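Local coordinates for gentamicin resistance protein (PDB 6CTZ) that probably confers gentamicin and kanamycin resistance as an aminoglycoside 2''-phosphotransferase, and binds kanamycin together with guanosine diphosphate and magnesium, at residues Pro186-Gly191 with Gly216-Ser221; Glu118-Leu123 with Tyr225-Leu230. The protein carries 2 engineered substitutions. One frame throughout, in Å; residues are numbered along the deposited sequence.

Both contacts lie in the helical part of this kinase-like fold, their centres about 10 Å apart. The chain runs first through 118-123 on helix 106-125, then through 186-191 and 216-221, and last through 225-230 at the head of helix 228-234, so both halves of contact 1 fall between those of contact 2. Asp226 of contact 2 joins the two: its OD2 takes a hydrogen bond from His190 N at 2.9 Å, and its OD1 one from Gly191 N. Both contacts also reach kanamycin, contact 1 through Asp217 and contact 2 through Tyr229, which places both at the wall of the antibiotic pocket; the Asp226 link probably helps hold its parts together.

Contact 1 (Pro186-Gly191 with Gly216-Ser221); sequences PRLIHG and GDAAIS. With KAN (kanamycin a), chain E.
Arg187 and Ile189 pair with Ser221 and Ala219 as successive hydrogen-bonded pairs of an antiparallel ladder, with Leu188 and Ile220 the non-hydrogen-bonded pair between them. Three of the four backbone bonds measure 2.9 Å; the fourth, Ala219 N to Ile189 O, stretches to 3.3 Å where the ladder ends. Past it a water bridges the two segments, accepting from Asp217 N and lying at hydrogen-bonding distance from His190 O.

The apolar contacts split between the two faces. On one, Ile220 CD1 lies 3.8 Å from Leu188 CA, and Ile220 CG2, anti to the backbone N, meets Pro186 CB at 3.7 Å. On the other, Ile189 lays CG1 beside Ala219 O and brings CD1 to 3.9 Å from Ser221 CB. Ser221 OG bonds to Thr139 O.

At the end nearer the antibiotic the packing is mostly backbone: Asp217 CB sits 3.6 Å from Gly191 O, and Gly191 has a positive phi of 89°. Asp217 holds CG beside its own backbone N, chi1 -73°, and OD2 accepts a 2.8 Å hydrogen bond from kanamycin N4. His190 turns away from the 216-221 segment; with NE2 bonded to Ile213 O and ND1 to Asp192 N, its ring rotation is fixed.

The paired segments carry the two signature loops of the protein kinase-like fold: His190-Gly191 opens the HGD sequence of the catalytic loop, completed by Asp192, and Gly216 closes the DFG sequence begun by the magnesium ligand Asp214. The ladder sets these loops side by side at the edge of the site that holds kanamycin and magnesium.

Contact 2 (Glu118-Leu123 with Tyr225-Leu230); sequences EFMNEL and YDYVYL. With KAN (kanamycin a), chain E.
Met120 pushes its methyl group between Asp226 and Tyr227, and most of the contact turns on that one side chain. Its chain is bent at the sulfur, chi3 89°, which carries CE onto one face of the Tyr227 ring. The methyl is 3.9 Å from the ring centroid and 17° off the normal, a CH-pi contact displaced toward the CD1-CE1 side. The sulfur stands farther off, SD 4.9 Å from the same centroid, and views the ring obliquely as a Met-aromatic pair.

Van der Waals packing supplies the rest. CE of Met120 also comes within 3.5 Å of Asp226 CB as the two side chains slide past each other in opposite directions. Leu230 reaches toward the methionine tip to tip, its CD1 4.2 Å from Met120 SD. Leu123 crosses Asp226 at about a right angle and brings CD1 to 4.0 Å from OD2.

No hydrogen bond joins the two segments; the buried polar groups find partners beyond them. Asp226 spends both carboxylate oxygens on the backbone of His190 and Gly191, and Tyr227 OH bonds to Glu248.

Kanamycin lies against Tyr229, whose ring takes C7 of the drug's central 2-deoxystreptamine ring over its centre, 3.7 Å above the plane, while Val228 CG1 packs on the opposite face. Tyr229 OH is held by Asp265.

Around the contact, helix 236-246 touches Met120, Tyr227 and Leu230, helix 251-276 packs on Tyr227 and Val228, and strand 187-189 meets Leu123 and Asp226; among them helix 106-125 faces the 3-10 turn 225-227 that leads into helix 228-234, with Leu230 of that helix alongside.

Contact 1 (Pro186-Gly191 with Gly216-Ser221)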
ATOM      1  N   PRO A 186     -10.827   0.538 -14.997  1.00 12.10           N
ATOM      2  CA  PRO A 186     -10.057   1.215 -13.949  1.00 12.20           C
ATOM      3  C   PRO A 186     -10.950   1.755 -12.837  1.00 11.14           C
ATOM      4  O   PRO A 186     -12.111   2.126 -13.047  1.00 12.71           O
ATOM      5  CB  PRO A 186      -9.366   2.357 -14.704  1.00 14.77           C
ATOM      6  CG  PRO A 186      -9.416   1.976 -16.149  1.00 16.97           C
ATOM      7  CD  PRO A 186     -10.672   1.185 -16.313  1.00 12.82           C
ATOM      8  N   ARG A 187     -10.394   1.776 -11.628  1.00 10.76           N
ATOM      9  CA  ARG A 187     -11.084   2.284 -10.453  1.00 11.53           C
ATOM     10  C   ARG A 187     -10.062   2.979  -9.572  1.00 10.26           C
ATOM     11  O   ARG A 187      -8.857   2.746  -9.699  1.00 10.91           O
ATOM     12  CB  ARG A 187     -11.644   1.136  -9.598  1.00 13.35           C
ATOM     13  CG  ARG A 187     -12.510   0.141 -10.320  1.00 14.81           C
ATOM     14  CD  ARG A 187     -13.864   0.717 -10.627  1.00 15.74           C
ATOM     15  NE  ARG A 187     -14.686  -0.280 -11.301  1.00 17.91           N
ATOM     16  CZ  ARG A 187     -15.861  -0.026 -11.862  1.00 20.03           C
ATOM     17  NH1 ARG A 187     -16.362   1.199 -11.815  1.00 20.51           N
ATOM     18  NH2 ARG A 187     -16.533  -0.998 -12.470  1.00 21.92           N
ATOM     19  N   LEU A 188     -10.546   3.817  -8.656  1.00  9.96           N
ATOM     20  CA  LEU A 188      -9.679   4.269  -7.568  1.00  9.84           C
ATOM     21  C   LEU A 188      -9.249   3.072  -6.729  1.00  9.91           C
ATOM     22  O   LEU A 188     -10.092   2.289  -6.287  1.00 10.53           O
ATOM     23  CB  LEU A 188     -10.419   5.253  -6.671  1.00 10.05           C
ATOM     24  CG  LEU A 188      -9.613   5.736  -5.449  1.00  9.66           C
ATOM     25  CD1 LEU A 188      -8.374   6.515  -5.868  1.00 10.77           C
ATOM     26  CD2 LEU A 188     -10.488   6.568  -4.528  1.00 10.67           C
ATOM     27  N   ILE A 189      -7.935   2.920  -6.527  1.00 10.02           N
ATOM     28  CA  ILE A 189      -7.390   1.909  -5.624  1.00  9.10           C
ATOM     29  C   ILE A 189      -6.557   2.589  -4.546  1.00  9.44           C
ATOM     30  O   ILE A 189      -6.017   3.685  -4.739  1.00 10.13           O
ATOM     31  CB  ILE A 189      -6.552   0.828  -6.350  1.00  9.77           C
ATOM     32  CG1 ILE A 189      -5.260   1.394  -6.948  1.00 10.68           C
ATOM     33  CG2 ILE A 189      -7.378   0.152  -7.435  1.00 12.59           C
ATOM     34  CD1 ILE A 189      -4.287   0.315  -7.392  1.00 12.85           C
ATOM     35  N   HIS A 190      -6.441   1.912  -3.395  1.00  8.86           N
ATOM     36  CA  HIS A 190      -5.546   2.388  -2.342  1.00  8.58           C
ATOM     37  C   HIS A 190      -4.091   2.290  -2.794  1.00  8.69           C
ATOM     38  O   HIS A 190      -3.300   3.222  -2.586  1.00 10.07           O
ATOM     39  CB  HIS A 190      -5.795   1.576  -1.073  1.00  8.91           C
ATOM     40  CG  HIS A 190      -4.886   1.913   0.069  1.00  8.19           C
ATOM     41  ND1 HIS A 190      -3.594   1.448   0.157  1.00  9.05           N
ATOM     42  CD2 HIS A 190      -5.107   2.639   1.194  1.00  8.90           C
ATOM     43  CE1 HIS A 190      -3.049   1.879   1.284  1.00  9.07           C
ATOM     44  NE2 HIS A 190      -3.945   2.606   1.932  1.00  9.09           N
ATOM     45  N   GLY A 191      -3.730   1.180  -3.445  1.00  9.78           N
ATOM     46  CA  GLY A 191      -2.432   1.034  -4.058  1.00 10.07           C
ATOM     47  C   GLY A 191      -1.338   0.464  -3.184  1.00 10.21           C
ATOM     48  O   GLY A 191      -0.289   0.087  -3.716  1.00 11.11           O
ATOM     49  N   GLY A 216      -0.650   7.084  -0.134  1.00 10.17           N
ATOM     50  CA  GLY A 216       0.296   7.686  -1.054  1.00 11.07           C
ATOM     51  C   GLY A 216       0.391   7.006  -2.406  1.00 10.16           C
ATOM     52  O   GLY A 216       0.806   7.646  -3.380  1.00 10.49           O
ATOM     53  N   ASP A 217       0.014   5.733  -2.493  1.00 10.09           N
ATOM     54  CA  ASP A 217       0.015   5.010  -3.756  1.00 10.15           C
ATOM     55  C   ASP A 217      -1.344   5.023  -4.441  1.00  9.87           C
ATOM     56  O   ASP A 217      -1.545   4.282  -5.403  1.00 11.34           O
ATOM     57  CB  ASP A 217       0.522   3.579  -3.556  1.00 11.64           C
ATOM     58  CG  ASP A 217       2.010   3.527  -3.310  1.00 14.30           C
ATOM     59  OD1 ASP A 217       2.784   4.028  -4.161  1.00 17.93           O
ATOM     60  OD2 ASP A 217       2.418   2.983  -2.270  1.00 17.12           O
ATOM     61  N   ALA A 218      -2.279   5.850  -3.983  1.00  9.78           N
ATOM     62  CA  ALA A 218      -3.599   5.877  -4.600  1.00  9.90           C
ATOM     63  C   ALA A 218      -3.485   6.165  -6.093  1.00  9.98           C
ATOM     64  O   ALA A 218      -2.701   7.015  -6.530  1.00 11.12           O
ATOM     65  CB  ALA A 218      -4.493   6.922  -3.931  1.00 11.97           C
ATOM     66  N   ALA A 219      -4.263   5.431  -6.881  1.00  9.82           N
ATOM     67  CA  ALA A 219      -4.148   5.505  -8.330  1.00 10.87           C
ATOM     68  C   ALA A 219      -5.487   5.121  -8.938  1.00 10.50           C
ATOM     69  O   ALA A 219      -6.321   4.487  -8.290  1.00 10.69           O
ATOM     70  CB  ALA A 219      -3.046   4.576  -8.850  1.00 12.23           C
ATOM     71  N   ILE A 220      -5.696   5.527 -10.186  1.00 10.84           N
ATOM     72  CA  ILE A 220      -6.777   4.977 -10.996  1.00 11.08           C
ATOM     73  C   ILE A 220      -6.155   3.814 -11.758  1.00 11.88           C
ATOM     74  O   ILE A 220      -5.320   4.022 -12.647  1.00 12.97           O
ATOM     75  CB  ILE A 220      -7.365   6.019 -11.958  1.00 12.21           C
ATOM     76  CG1 ILE A 220      -7.848   7.256 -11.184  1.00 13.20           C
ATOM     77  CG2 ILE A 220      -8.481   5.383 -12.782  1.00 14.35           C
ATOM     78  CD1 ILE A 220      -8.790   6.941 -10.055  1.00 13.82           C
ATOM     79  N   SER A 221      -6.497   2.592 -11.367  1.00 10.55           N
ATOM     80  CA  SER A 221      -5.788   1.435 -11.900  1.00 10.78           C
ATOM     81  C   SER A 221      -6.675   0.199 -11.774  1.00 10.86           C
ATOM     82  O   SER A 221      -7.895   0.306 -11.610  1.00 11.28           O
ATOM     83  CB  SER A 221      -4.440   1.268 -11.179  1.00 12.86           C
ATOM     84  OG  SER A 221      -3.596   0.366 -11.872  1.00 15.51           O
TER
HETATM   85  C1  KAN E 404       8.252  -6.585   0.879  1.00 19.28           C
HETATM   86  C2  KAN E 404       8.554  -7.905   0.167  1.00 21.22           C
HETATM   87  C3  KAN E 404       8.224  -9.062   1.087  1.00 23.66           C
HETATM   88  C4  KAN E 404       9.068  -8.900   2.342  1.00 24.99           C
HETATM   89  C5  KAN E 404       8.791  -7.563   3.022  1.00 25.25           C
HETATM   90  C6  KAN E 404       9.693  -7.348   4.233  1.00 28.14           C
HETATM   91  C7  KAN E 404       4.047  -3.386   1.284  1.00 10.92           C
HETATM   92  C8  KAN E 404       5.471  -2.963   0.935  1.00 11.34           C
HETATM   93  C9  KAN E 404       6.289  -4.183   0.499  1.00 13.46           C
HETATM   94  C10 KAN E 404       6.284  -5.281   1.563  1.00 14.43           C
HETATM   95  C11 KAN E 404       4.848  -5.645   1.949  1.00 14.60           C
HETATM   96  C12 KAN E 404       4.064  -4.419   2.403  1.00 12.68           C
HETATM   97  C13 KAN E 404       6.444  -1.114  -0.305  1.00 13.67           C
HETATM   98  C14 KAN E 404       5.951   0.255  -0.746  1.00 14.98           C
HETATM   99  C15 KAN E 404       5.196   0.102  -2.069  1.00 16.52           C
HETATM  100  C16 KAN E 404       6.100  -0.563  -3.100  1.00 17.65           C
HETATM  101  C17 KAN E 404       6.634  -1.870  -2.548  1.00 18.07           C
HETATM  102  C18 KAN E 404       7.637  -2.463  -3.525  1.00 21.09           C
HETATM  103  N1  KAN E 404       9.407  -6.037   4.786  1.00 29.41           N
HETATM  104  N2  KAN E 404       4.823  -6.649   3.007  1.00 17.34           N
HETATM  105  N3  KAN E 404       3.271  -2.209   1.674  1.00 11.54           N
HETATM  106  N4  KAN E 404       4.716   1.378  -2.587  1.00 19.29           N
HETATM  107  O5  KAN E 404       8.930  -6.449   2.131  1.00 22.00           O
HETATM  108  O6  KAN E 404       7.761  -7.982  -1.020  1.00 22.82           O
HETATM  109  O7  KAN E 404       8.521 -10.314   0.459  1.00 25.13           O
HETATM  110  O8  KAN E 404       8.764  -9.967   3.243  1.00 26.69           O
HETATM  111  O9  KAN E 404       6.835  -6.497   1.053  1.00 16.85           O
HETATM  112  O10 KAN E 404       7.651  -3.780   0.278  1.00 15.58           O
HETATM  113  O11 KAN E 404       5.342  -2.002  -0.123  1.00 12.22           O
HETATM  114  O12 KAN E 404       7.299  -1.639  -1.317  1.00 16.04           O
HETATM  115  O13 KAN E 404       5.134   0.791   0.298  1.00 17.45           O
HETATM  116  O14 KAN E 404       5.393  -0.856  -4.318  1.00 19.06           O
HETATM  117  O15 KAN E 404       8.132  -3.699  -3.000  0.65 22.46           O
HETATM  118  O   HOH W   1      -1.284   3.923  -0.783  1.00 10.42           O

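Contact 2 (Glu118-Leu123 with Tyr225-Leu230)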
ATOM      1  N   GLU A 118     -15.873  -4.360   2.087  1.00 10.61           N
ATOM      2  CA  GLU A 118     -16.688  -3.151   2.011  1.00 11.55           C
ATOM      3  C   GLU A 118     -15.842  -1.930   1.678  1.00 10.70           C
ATOM      4  O   GLU A 118     -16.248  -1.089   0.868  1.00 11.97           O
ATOM      5  CB  GLU A 118     -17.432  -2.956   3.333  1.00 13.73           C
ATOM      6  CG  GLU A 118     -18.245  -1.678   3.431  1.00 18.92           C
ATOM      7  CD  GLU A 118     -18.962  -1.557   4.764  0.47 20.78           C
ATOM      8  OE1 GLU A 118     -18.278  -1.547   5.813  0.49 21.50           O
ATOM      9  OE2 GLU A 118     -20.207  -1.495   4.767  0.46 21.95           O
ATOM     10  N   PHE A 119     -14.660  -1.820   2.287  1.00 10.05           N
ATOM     11  CA  PHE A 119     -13.762  -0.704   1.995  1.00 10.09           C
ATOM     12  C   PHE A 119     -13.353  -0.704   0.523  1.00  9.47           C
ATOM     13  O   PHE A 119     -13.389   0.336  -0.149  1.00 10.19           O
ATOM     14  CB  PHE A 119     -12.533  -0.799   2.900  1.00 10.48           C
ATOM     15  CG  PHE A 119     -11.454   0.199   2.583  1.00 10.39           C
ATOM     16  CD1 PHE A 119     -11.583   1.528   2.956  1.00 12.10           C
ATOM     17  CD2 PHE A 119     -10.300  -0.195   1.924  1.00 11.78           C
ATOM     18  CE1 PHE A 119     -10.585   2.444   2.670  1.00 12.30           C
ATOM     19  CE2 PHE A 119      -9.302   0.723   1.632  1.00 13.17           C
ATOM     20  CZ  PHE A 119      -9.446   2.043   2.016  1.00 12.89           C
ATOM     21  N   MET A 120     -12.979  -1.873  -0.004  1.00 10.06           N
ATOM     22  CA  MET A 120     -12.587  -1.970  -1.406  1.00 11.07           C
ATOM     23  C   MET A 120     -13.757  -1.634  -2.314  1.00 10.86           C
ATOM     24  O   MET A 120     -13.587  -0.962  -3.340  1.00 12.17           O
ATOM     25  CB  MET A 120     -12.036  -3.369  -1.686  1.00 12.47           C
ATOM     26  CG  MET A 120     -10.757  -3.662  -0.918  1.00 14.54           C
ATOM     27  SD  MET A 120     -10.188  -5.379  -0.977  1.00 19.07           S
ATOM     28  CE  MET A 120      -9.155  -5.372  -2.429  1.00 21.31           C
ATOM     29  N   ASN A 121     -14.904  -2.136  -1.955  1.00 11.87           N
ATOM     30  CA  ASN A 121     -16.101  -1.721  -2.642  0.63 12.69           C
ATOM     31  C   ASN A 121     -16.438  -0.140  -2.751  1.00 11.22           C
ATOM     32  O   ASN A 121     -16.784   0.496  -3.756  1.00 12.70           O
ATOM     33  CB  ASN A 121     -17.341  -2.446  -2.129  0.63 15.36           C
ATOM     34  CG  ASN A 121     -17.449  -3.860  -2.622  0.63 19.33           C
ATOM     35  OD1 ASN A 121     -16.724  -4.329  -3.459  0.63 20.34           O
ATOM     36  ND2 ASN A 121     -18.404  -4.531  -2.086  0.63 22.25           N
ATOM     37  N   GLU A 122     -16.158   0.449  -1.580  1.00 10.97           N
ATOM     38  CA  GLU A 122     -16.327   1.894  -1.521  1.00 11.75           C
ATOM     39  C   GLU A 122     -15.319   2.608  -2.410  1.00 11.55           C
ATOM     40  O   GLU A 122     -15.678   3.554  -3.121  1.00 12.89           O
ATOM     41  CB  GLU A 122     -16.239   2.366  -0.075  1.00 13.50           C
ATOM     42  CG  GLU A 122     -17.436   1.913   0.760  1.00 15.94           C
ATOM     43  CD  GLU A 122     -17.180   1.891   2.259  1.00 19.00           C
ATOM     44  OE1 GLU A 122     -18.145   1.659   3.016  1.00 22.59           O
ATOM     45  OE2 GLU A 122     -16.025   2.078   2.680  1.00 19.67           O
ATOM     46  N   LEU A 123     -14.060   2.158  -2.413  1.00 11.26           N
ATOM     47  CA  LEU A 123     -13.085   2.755  -3.325  1.00 11.47           C
ATOM     48  C   LEU A 123     -13.517   2.555  -4.770  1.00 12.03           C
ATOM     49  O   LEU A 123     -13.435   3.479  -5.588  1.00 12.38           O
ATOM     50  CB  LEU A 123     -11.691   2.159  -3.105  1.00 12.33           C
ATOM     51  CG  LEU A 123     -11.027   2.467  -1.758  1.00 12.80           C
ATOM     52  CD1 LEU A 123      -9.573   2.002  -1.782  1.00 14.86           C
ATOM     53  CD2 LEU A 123     -11.111   3.947  -1.427  1.00 14.34           C
ATOM     54  N   TYR A 225      -5.461  -5.053  -8.183  1.00 11.32           N
ATOM     55  CA  TYR A 225      -4.168  -4.810  -7.552  1.00 12.18           C
ATOM     56  C   TYR A 225      -4.293  -4.665  -6.037  1.00 12.44           C
ATOM     57  O   TYR A 225      -3.343  -4.975  -5.307  1.00 13.16           O
ATOM     58  CB  TYR A 225      -3.455  -3.588  -8.151  1.00 13.51           C
ATOM     59  CG  TYR A 225      -2.037  -3.542  -7.660  1.00 14.50           C
ATOM     60  CD1 TYR A 225      -1.063  -4.339  -8.251  1.00 15.84           C
ATOM     61  CD2 TYR A 225      -1.674  -2.758  -6.559  1.00 15.19           C
ATOM     62  CE1 TYR A 225       0.239  -4.345  -7.787  1.00 16.61           C
ATOM     63  CE2 TYR A 225      -0.369  -2.760  -6.083  1.00 16.72           C
ATOM     64  CZ  TYR A 225       0.583  -3.553  -6.709  1.00 16.67           C
ATOM     65  OH  TYR A 225       1.878  -3.575  -6.247  1.00 19.66           O
ATOM     66  N   ASP A 226      -5.450  -4.219  -5.539  1.00 11.73           N
ATOM     67  CA  ASP A 226      -5.579  -4.056  -4.092  1.00 12.66           C
ATOM     68  C   ASP A 226      -5.660  -5.380  -3.353  1.00 12.46           C
ATOM     69  O   ASP A 226      -5.754  -5.375  -2.123  1.00 13.78           O
ATOM     70  CB  ASP A 226      -6.751  -3.136  -3.730  1.00 12.75           C
ATOM     71  CG  ASP A 226      -6.342  -1.668  -3.601  1.00 10.76           C
ATOM     72  OD1 ASP A 226      -5.128  -1.342  -3.628  1.00 11.41           O
ATOM     73  OD2 ASP A 226      -7.261  -0.837  -3.442  1.00 11.37           O
ATOM     74  N   TYR A 227      -5.607  -6.514  -4.055  1.00 11.09           N
ATOM     75  CA  TYR A 227      -5.459  -7.793  -3.382  1.00 10.32           C
ATOM     76  C   TYR A 227      -4.006  -8.208  -3.165  1.00 10.76           C
ATOM     77  O   TYR A 227      -3.778  -9.198  -2.464  1.00 11.40           O
ATOM     78  CB  TYR A 227      -6.151  -8.898  -4.184  1.00 10.63           C
ATOM     79  CG  TYR A 227      -7.659  -8.818  -4.231  1.00 10.06           C
ATOM     80  CD1 TYR A 227      -8.426  -9.044  -3.091  1.00 10.62           C
ATOM     81  CD2 TYR A 227      -8.322  -8.576  -5.432  1.00 10.26           C
ATOM     82  CE1 TYR A 227      -9.798  -9.002  -3.132  1.00 11.59           C
ATOM     83  CE2 TYR A 227      -9.711  -8.537  -5.486  1.00 10.59           C
ATOM     84  CZ  TYR A 227     -10.439  -8.746  -4.331  1.00 10.68           C
ATOM     85  OH  TYR A 227     -11.811  -8.730  -4.345  1.00 13.07           O
ATOM     86  N   VAL A 228      -3.023  -7.496  -3.737  1.00 10.21           N
ATOM     87  CA  VAL A 228      -1.656  -8.029  -3.803  1.00  9.97           C
ATOM     88  C   VAL A 228      -1.078  -8.310  -2.420  1.00  9.94           C
ATOM     89  O   VAL A 228      -0.488  -9.375  -2.197  1.00 10.70           O
ATOM     90  CB  VAL A 228      -0.730  -7.157  -4.675  1.00 12.49           C
ATOM     91  CG1 VAL A 228      -0.512  -5.776  -4.087  1.00 14.10           C
ATOM     92  CG2 VAL A 228       0.617  -7.858  -4.878  1.00 15.66           C
ATOM     93  N   TYR A 229      -1.221  -7.365  -1.478  1.00 10.27           N
ATOM     94  CA  TYR A 229      -0.660  -7.568  -0.146  1.00  9.88           C
ATOM     95  C   TYR A 229      -1.585  -8.333   0.780  1.00 10.41           C
ATOM     96  O   TYR A 229      -1.112  -8.922   1.759  1.00 11.66           O
ATOM     97  CB  TYR A 229      -0.173  -6.250   0.476  1.00 10.03           C
ATOM     98  CG  TYR A 229       0.842  -5.580  -0.419  1.00 10.66           C
ATOM     99  CD1 TYR A 229       2.063  -6.188  -0.694  1.00 11.89           C
ATOM    100  CD2 TYR A 229       0.569  -4.354  -1.018  1.00 12.41           C
ATOM    101  CE1 TYR A 229       2.977  -5.603  -1.551  1.00 11.69           C
ATOM    102  CE2 TYR A 229       1.483  -3.760  -1.873  1.00 13.21           C
ATOM    103  CZ  TYR A 229       2.682  -4.393  -2.139  1.00 11.66           C
ATOM    104  OH  TYR A 229       3.589  -3.809  -2.986  1.00 13.29           O
ATOM    105  N   LEU A 230      -2.883  -8.381   0.481  1.00 11.40           N
ATOM    106  CA  LEU A 230      -3.721  -9.367   1.150  1.00 11.16           C
ATOM    107  C   LEU A 230      -3.189 -10.772   0.880  1.00 11.18           C
ATOM    108  O   LEU A 230      -3.062 -11.594   1.795  1.00 12.45           O
ATOM    109  CB  LEU A 230      -5.181  -9.226   0.702  1.00 12.86           C
ATOM    110  CG  LEU A 230      -5.856  -7.902   1.073  1.00 15.24           C
ATOM    111  CD1 LEU A 230      -7.341  -7.945   0.735  1.00 16.28           C
ATOM    112  CD2 LEU A 230      -5.626  -7.515   2.529  1.00 18.84           C
TER
HETATM  113  C1  KAN E 404       8.252  -6.585   0.879  1.00 19.28           C
HETATM  114  C2  KAN E 404       8.554  -7.905   0.167  1.00 21.22           C
HETATM  115  C3  KAN E 404       8.224  -9.062   1.087  1.00 23.66           C
HETATM  116  C4  KAN E 404       9.068  -8.900   2.342  1.00 24.99           C
HETATM  117  C5  KAN E 404       8.791  -7.563   3.022  1.00 25.25           C
HETATM  118  C6  KAN E 404       9.693  -7.348   4.233  1.00 28.14           C
HETATM  119  C7  KAN E 404       4.047  -3.386   1.284  1.00 10.92           C
HETATM  120  C8  KAN E 404       5.471  -2.963   0.935  1.00 11.34           C
HETATM  121  C9  KAN E 404       6.289  -4.183   0.499  1.00 13.46           C
HETATM  122  C10 KAN E 404       6.284  -5.281   1.563  1.00 14.43           C
HETATM  123  C11 KAN E 404       4.848  -5.645   1.949  1.00 14.60           C
HETATM  124  C12 KAN E 404       4.064  -4.419   2.403  1.00 12.68           C
HETATM  125  C13 KAN E 404       6.444  -1.114  -0.305  1.00 13.67           C
HETATM  126  C14 KAN E 404       5.951   0.255  -0.746  1.00 14.98           C
HETATM  127  C15 KAN E 404       5.196   0.102  -2.069  1.00 16.52           C
HETATM  128  C16 KAN E 404       6.100  -0.563  -3.100  1.00 17.65           C
HETATM  129  C17 KAN E 404       6.634  -1.870  -2.548  1.00 18.07           C
HETATM  130  C18 KAN E 404       7.637  -2.463  -3.525  1.00 21.09           C
HETATM  131  N1  KAN E 404       9.407  -6.037   4.786  1.00 29.41           N
HETATM  132  N2  KAN E 404       4.823  -6.649   3.007  1.00 17.34           N
HETATM  133  N3  KAN E 404       3.271  -2.209   1.674  1.00 11.54           N
HETATM  134  N4  KAN E 404       4.716   1.378  -2.587  1.00 19.29           N
HETATM  135  O5  KAN E 404       8.930  -6.449   2.131  1.00 22.00           O
HETATM  136  O6  KAN E 404       7.761  -7.982  -1.020  1.00 22.82           O
HETATM  137  O7  KAN E 404       8.521 -10.314   0.459  1.00 25.13           O
HETATM  138  O8  KAN E 404       8.764  -9.967   3.243  1.00 26.69           O
HETATM  139  O9  KAN E 404       6.835  -6.497   1.053  1.00 16.85           O
HETATM  140  O10 KAN E 404       7.651  -3.780   0.278  1.00 15.58           O
HETATM  141  O11 KAN E 404       5.342  -2.002  -0.123  1.00 12.22           O
HETATM  142  O12 KAN E 404       7.299  -1.639  -1.317  1.00 16.04           O
HETATM  143  O13 KAN E 404       5.134   0.791   0.298  1.00 17.45           O
HETATM  144  O14 KAN E 404       5.393  -0.856  -4.318  1.00 19.06           O
HETATM  145  O15 KAN E 404       8.132  -3.699  -3.000  0.65 22.46           O